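Local atomic coordinates of C2 domain protein (Scophthalmus maximus, PDB entry 3W56), a protein that binds calcium ions through a C2 domain, a type of module linked to phospholipid membranes, and may contribute to forming wide membrane pores. Residues Leu29-Leu34 / Asn64-Trp69; Ala53-Ser59 / Glu71-His75. All blocks are in the same frame, centred on the assembly; numbering follows the deposited sequence.

Contact 1 of 2, residues Leu29-Leu34 / Asn64-Trp69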
# COMPACT_ATOMS: atom_id res chain seq x y z
N LEU A 29 1.67 5.41 4.43
CA LEU A 29 0.77 5.33 3.31
C LEU A 29 -0.15 6.54 3.18
O LEU A 29 -0.84 6.97 4.10
CB LEU A 29 -0.06 4.05 3.39
CG LEU A 29 0.73 2.78 3.46
CD1 LEU A 29 -0.33 1.72 4.00
CD2 LEU A 29 1.10 2.47 2.09
N ARG A 30 -0.14 7.15 2.00
CA ARG A 30 -1.13 8.21 1.78
C ARG A 30 -1.34 8.29 0.28
O ARG A 30 -0.44 7.95 -0.51
CB ARG A 30 -0.61 9.53 2.32
CG ARG A 30 0.69 9.91 1.66
CD ARG A 30 1.59 10.45 2.65
NE ARG A 30 2.76 11.02 2.00
CZ ARG A 30 3.95 10.46 1.90
NH1 ARG A 30 4.27 9.20 2.29
NH2 ARG A 30 4.88 11.19 1.30
N VAL A 31 -2.52 8.75 -0.10
CA VAL A 31 -2.76 8.91 -1.54
C VAL A 31 -3.21 10.30 -1.78
O VAL A 31 -3.94 10.89 -1.03
CB VAL A 31 -3.91 8.03 -2.01
CG1 VAL A 31 -4.26 8.32 -3.47
CG2 VAL A 31 -3.54 6.53 -1.88
N ARG A 32 -2.80 10.80 -2.95
CA ARG A 32 -3.37 12.04 -3.31
C ARG A 32 -4.05 11.79 -4.63
O ARG A 32 -3.49 11.11 -5.50
CB ARG A 32 -2.28 13.05 -3.46
CG ARG A 32 -1.41 12.78 -4.61
CD ARG A 32 -1.40 14.09 -5.42
NE ARG A 32 -0.41 15.03 -4.93
CZ ARG A 32 0.89 14.76 -4.87
NH1 ARG A 32 1.74 15.69 -4.44
NH2 ARG A 32 1.35 13.57 -5.27
N GLY A 33 -5.29 12.27 -4.73
CA GLY A 33 -5.93 12.42 -6.04
C GLY A 33 -6.79 11.23 -6.43
O GLY A 33 -6.95 10.95 -7.64
N LEU A 34 -7.34 10.53 -5.43
CA LEU A 34 -8.22 9.37 -5.65
C LEU A 34 -9.49 9.81 -6.42
O LEU A 34 -9.93 10.97 -6.27
CB LEU A 34 -8.59 8.77 -4.27
CG LEU A 34 -8.32 7.31 -3.90
CD1 LEU A 34 -7.25 6.63 -4.75
CD2 LEU A 34 -7.96 7.20 -2.43
N ASN A 64 -13.00 10.11 0.92
CA ASN A 64 -11.75 10.86 1.00
C ASN A 64 -10.87 10.66 -0.25
O ASN A 64 -10.37 9.55 -0.50
CB ASN A 64 -11.01 10.45 2.26
CG ASN A 64 -9.90 11.43 2.63
OD1 ASN A 64 -9.54 12.26 1.82
ND2 ASN A 64 -9.35 11.30 3.82
N ALA A 65 -10.68 11.72 -1.03
CA ALA A 65 -9.86 11.64 -2.21
C ALA A 65 -8.37 11.72 -1.90
O ALA A 65 -7.52 11.45 -2.77
CB ALA A 65 -10.22 12.77 -3.18
N ASN A 66 -8.04 12.12 -0.67
CA ASN A 66 -6.64 12.25 -0.29
C ASN A 66 -6.42 11.69 1.11
O ASN A 66 -6.02 12.42 2.06
CB ASN A 66 -6.21 13.71 -0.30
CG ASN A 66 -6.47 14.39 -1.63
OD1 ASN A 66 -5.69 14.23 -2.59
ND2 ASN A 66 -7.59 15.13 -1.71
N PRO A 67 -6.63 10.40 1.25
CA PRO A 67 -6.53 9.77 2.58
C PRO A 67 -5.06 9.62 3.00
O PRO A 67 -4.14 9.48 2.19
CB PRO A 67 -7.15 8.38 2.33
CG PRO A 67 -6.91 8.11 0.89
CD PRO A 67 -7.05 9.42 0.22
N TRP A 68 -4.81 9.58 4.31
CA TRP A 68 -3.58 8.91 4.77
C TRP A 68 -4.04 7.91 5.79
O TRP A 68 -5.09 8.11 6.36
CB TRP A 68 -2.56 9.92 5.36
CG TRP A 68 -2.98 10.63 6.64
CD1 TRP A 68 -3.77 11.76 6.78
CD2 TRP A 68 -2.64 10.22 8.00
NE1 TRP A 68 -3.91 12.09 8.12
CE2 TRP A 68 -3.21 11.18 8.88
CE3 TRP A 68 -1.87 9.19 8.53
CZ2 TRP A 68 -3.06 11.11 10.26
CZ3 TRP A 68 -1.72 9.09 9.90
CH2 TRP A 68 -2.30 10.08 10.76
N TRP A 69 -3.29 6.83 5.91
CA TRP A 69 -3.62 5.78 6.91
C TRP A 69 -2.60 5.74 8.01
O TRP A 69 -1.34 5.93 7.83
CB TRP A 69 -3.66 4.41 6.23
CG TRP A 69 -4.78 4.31 5.21
CD1 TRP A 69 -6.07 3.90 5.45
CD2 TRP A 69 -4.73 4.66 3.82
NE1 TRP A 69 -6.80 3.94 4.29
CE2 TRP A 69 -6.02 4.39 3.26
CE3 TRP A 69 -3.73 5.15 2.99
CZ2 TRP A 69 -6.32 4.61 1.93
CZ3 TRP A 69 -4.03 5.31 1.62
CH2 TRP A 69 -5.32 5.03 1.12
O HOH W 1 0.50 4.23 6.93

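Contact 2 of 2, residues Ala53-Ser59 / Glu71-His75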
# COMPACT_ATOMS: atom_id res chain seq x y z
N ALA A 53 3.26 -13.58 1.15
CA ALA A 53 2.58 -13.33 2.41
C ALA A 53 1.63 -12.13 2.32
O ALA A 53 2.06 -11.00 2.02
CB ALA A 53 3.59 -13.12 3.50
N ASN A 54 0.35 -12.37 2.54
CA ASN A 54 -0.64 -11.31 2.64
C ASN A 54 -0.51 -10.65 4.01
O ASN A 54 -1.09 -11.12 5.02
CB ASN A 54 -2.05 -11.88 2.43
CG ASN A 54 -3.12 -10.82 2.37
OD1 ASN A 54 -2.90 -9.64 2.64
ND2 ASN A 54 -4.33 -11.25 2.01
N LEU A 55 0.23 -9.53 4.05
CA LEU A 55 0.50 -8.81 5.29
C LEU A 55 -0.72 -8.14 5.94
O LEU A 55 -0.68 -7.80 7.14
CB LEU A 55 1.60 -7.78 5.05
CG LEU A 55 2.94 -8.34 4.66
CD1 LEU A 55 3.95 -7.24 4.71
CD2 LEU A 55 3.37 -9.48 5.64
N GLY A 56 -1.82 -8.02 5.20
CA GLY A 56 -2.99 -7.32 5.68
C GLY A 56 -3.49 -6.17 4.80
O GLY A 56 -3.13 -6.04 3.63
N GLU A 57 -4.41 -5.40 5.35
CA GLU A 57 -4.94 -4.27 4.62
C GLU A 57 -5.18 -3.17 5.61
O GLU A 57 -5.38 -3.42 6.82
CB GLU A 57 -6.20 -4.60 3.80
CG GLU A 57 -7.15 -5.59 4.36
CD GLU A 57 -8.33 -5.85 3.40
OE1 GLU A 57 -9.42 -5.27 3.63
OE2 GLU A 57 -8.15 -6.61 2.39
N THR A 58 -5.11 -1.93 5.12
CA THR A 58 -5.65 -0.86 5.93
C THR A 58 -7.16 -0.90 6.12
O THR A 58 -7.90 -1.47 5.33
CB THR A 58 -5.36 0.53 5.32
OG1 THR A 58 -6.10 0.76 4.10
CG2 THR A 58 -3.85 0.69 5.03
N SER A 59 -7.59 -0.14 7.13
CA SER A 59 -8.97 0.30 7.22
C SER A 59 -9.38 1.17 6.02
O SER A 59 -8.55 1.68 5.24
CB SER A 59 -9.22 1.00 8.58
OG SER A 59 -8.54 2.28 8.65
N GLU A 71 -2.10 2.97 9.71
CA GLU A 71 -1.61 1.60 9.66
C GLU A 71 -0.19 1.46 9.18
O GLU A 71 0.27 2.13 8.23
CB GLU A 71 -2.55 0.62 8.99
CG GLU A 71 -3.88 0.47 9.59
CD GLU A 71 -4.93 1.43 9.11
OE1 GLU A 71 -4.66 2.54 8.53
OE2 GLU A 71 -6.10 1.06 9.30
N GLU A 72 0.55 0.63 9.89
CA GLU A 72 1.85 0.19 9.49
C GLU A 72 1.78 -1.34 9.43
O GLU A 72 0.93 -1.98 10.12
CB GLU A 72 2.92 0.72 10.40
CG GLU A 72 2.71 2.22 10.72
CD GLU A 72 3.88 2.83 11.41
OE1 GLU A 72 3.87 4.10 11.37
OE2 GLU A 72 4.76 2.07 11.94
N PHE A 73 2.64 -1.92 8.61
CA PHE A 73 2.64 -3.36 8.37
C PHE A 73 4.05 -3.84 8.54
O PHE A 73 5.01 -3.28 7.99
CB PHE A 73 2.11 -3.67 6.94
CG PHE A 73 0.70 -3.20 6.70
CD1 PHE A 73 -0.39 -4.05 6.98
CD2 PHE A 73 0.43 -1.87 6.25
CE1 PHE A 73 -1.67 -3.67 6.80
CE2 PHE A 73 -0.90 -1.49 6.04
CZ PHE A 73 -1.97 -2.36 6.35
N SER A 74 4.21 -4.92 9.32
CA SER A 74 5.54 -5.43 9.44
C SER A 74 5.47 -6.92 9.09
O SER A 74 4.45 -7.63 9.31
CB SER A 74 6.16 -5.14 10.85
OG SER A 74 6.93 -3.90 10.92
N HIS A 75 6.56 -7.35 8.48
CA HIS A 75 6.75 -8.79 8.15
C HIS A 75 8.13 -9.17 8.65
O HIS A 75 9.19 -8.60 8.30
CB HIS A 75 6.59 -9.05 6.66
CG HIS A 75 6.62 -10.52 6.30
ND1 HIS A 75 6.03 -11.50 7.08
CD2 HIS A 75 7.16 -11.17 5.23
CE1 HIS A 75 6.21 -12.69 6.51
NE2 HIS A 75 6.86 -12.51 5.38
O HOH W 2 -6.21 4.82 9.07

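Contact 1 of 2, residues Leu29-Leu34 / Asn64-Trp69
In this C2 beta-sandwich the end of strand 22-32 is met, antiparallel, by the loop segment Asn64-Trp69. Arg30 and Trp68 form a non-hydrogen-bonded pair with CA atoms only 3.9 Å apart. It is flanked by Trp69 N to Leu29 O (3.0 Å) and Val31 N to Pro67 O (2.9 Å).

The shape of the fit comes from the inner side chains. The Pro67 ring is a compact bump touched by two branched residues, with its CD 4.1 Å from Val31 CB and 3.6 Å from Leu34 CD2. Beyond it the indole of Trp69 offers its edge to Val31, CZ3 lying 3.7 Å from CG2, while CE3 comes 3.9 Å from Leu29 CB. The edge of the flat indole fits the shallow hollow between these two aliphatic side chains, and Leu123 of strand 122-130 packs on both of them. Arg30 and Trp68 meet at their CB atoms (3.6 Å), then send their long ends away from each other's segment, Arg30 NH1 turning back to bond to Asn28 O.

Past the strand, Gly33 adopts a positive phi and the chain curls round Ala65, whose O accepts from Leu34 N at 2.8 Å. Asn66 OD1 takes a bond from Gly33 N at 2.9 Å. Ala65 also lies near Ile41, a calcium-binding position, empty in this model. At the other end a water spans the gap, 3.0 Å from Leu29 N and 2.7 Å from Trp69 O.

Contact 2 of 2, residues Ala53-Ser59 / Glu71-His75
Two antiparallel strands run side by side here without a single backbone hydrogen bond between them. Strands 53-57 and 73-75 are inclined at 161° with axes 7.3 Å apart at closest, and side chains fill the gap. They belong to different sheets, so this contact closes one edge of the C2 beta-sandwich.

Phe73 is the main filler. Its ring edge abuts the facing backbone, CZ lying 3.4 Å from both Glu57 C and Thr58 N, and its CE2 is 3.8 Å from Thr58 CG2. Gly56 suits the spot: a CB there would crowd Phe73 CE1, and the positive phi would press it against the preceding carbonyl. Asn54 OD1 accepts from Gly56 N at 3.2 Å, forming an Asx turn over the bend at Leu55. Further along, Leu55 CD2 packs 3.4 Å from His75 CB. The small Ala53 lets its CB approach the His75 ring, 4.2 Å from the centroid, in an off-centre CH-pi contact.

The other end is polar. Glu71 OE2 receives both Ser59 N (2.9 Å) and Ser59 OG (2.8 Å), so one carboxylate oxygen ties down a backbone amide and a hydroxyl. A water 2.8 Å from Glu71 OE1 bonds only weakly to Ser59 OG.

Each strand is outermost in its sheet. Gly56 and Thr58 bond through their backbones to Val48 and Val46 of strand 44-50, while Phe73 and His75 bond to Leu26 and Leu24 of strand 22-32.

Overall arrangement
From the N terminus the chain meets 29-34, then 53-59, 64-69 and 71-75, so the two contacts cross. Contact 1 closes a 29-residue loop holding strands 44-50 and 53-57, together with Ile41, Asp43 and Asn63, which share one calcium site (empty in this model). Contact 2 opens inside that loop and closes a shorter one of 11 residues, within which 64-69 lies. Contact 1 thus fastens the connection between the sheets to strand 22-32, whereas contact 2 joins one edge strand of each sheet, 53-57 and 73-78. Their centres are about 17 Å apart, yet they touch: Leu29 CD1 lies 3.8 Å from Phe73 CE2, and Trp69 NE1 makes a weak hydrogen bond to Ser59 O.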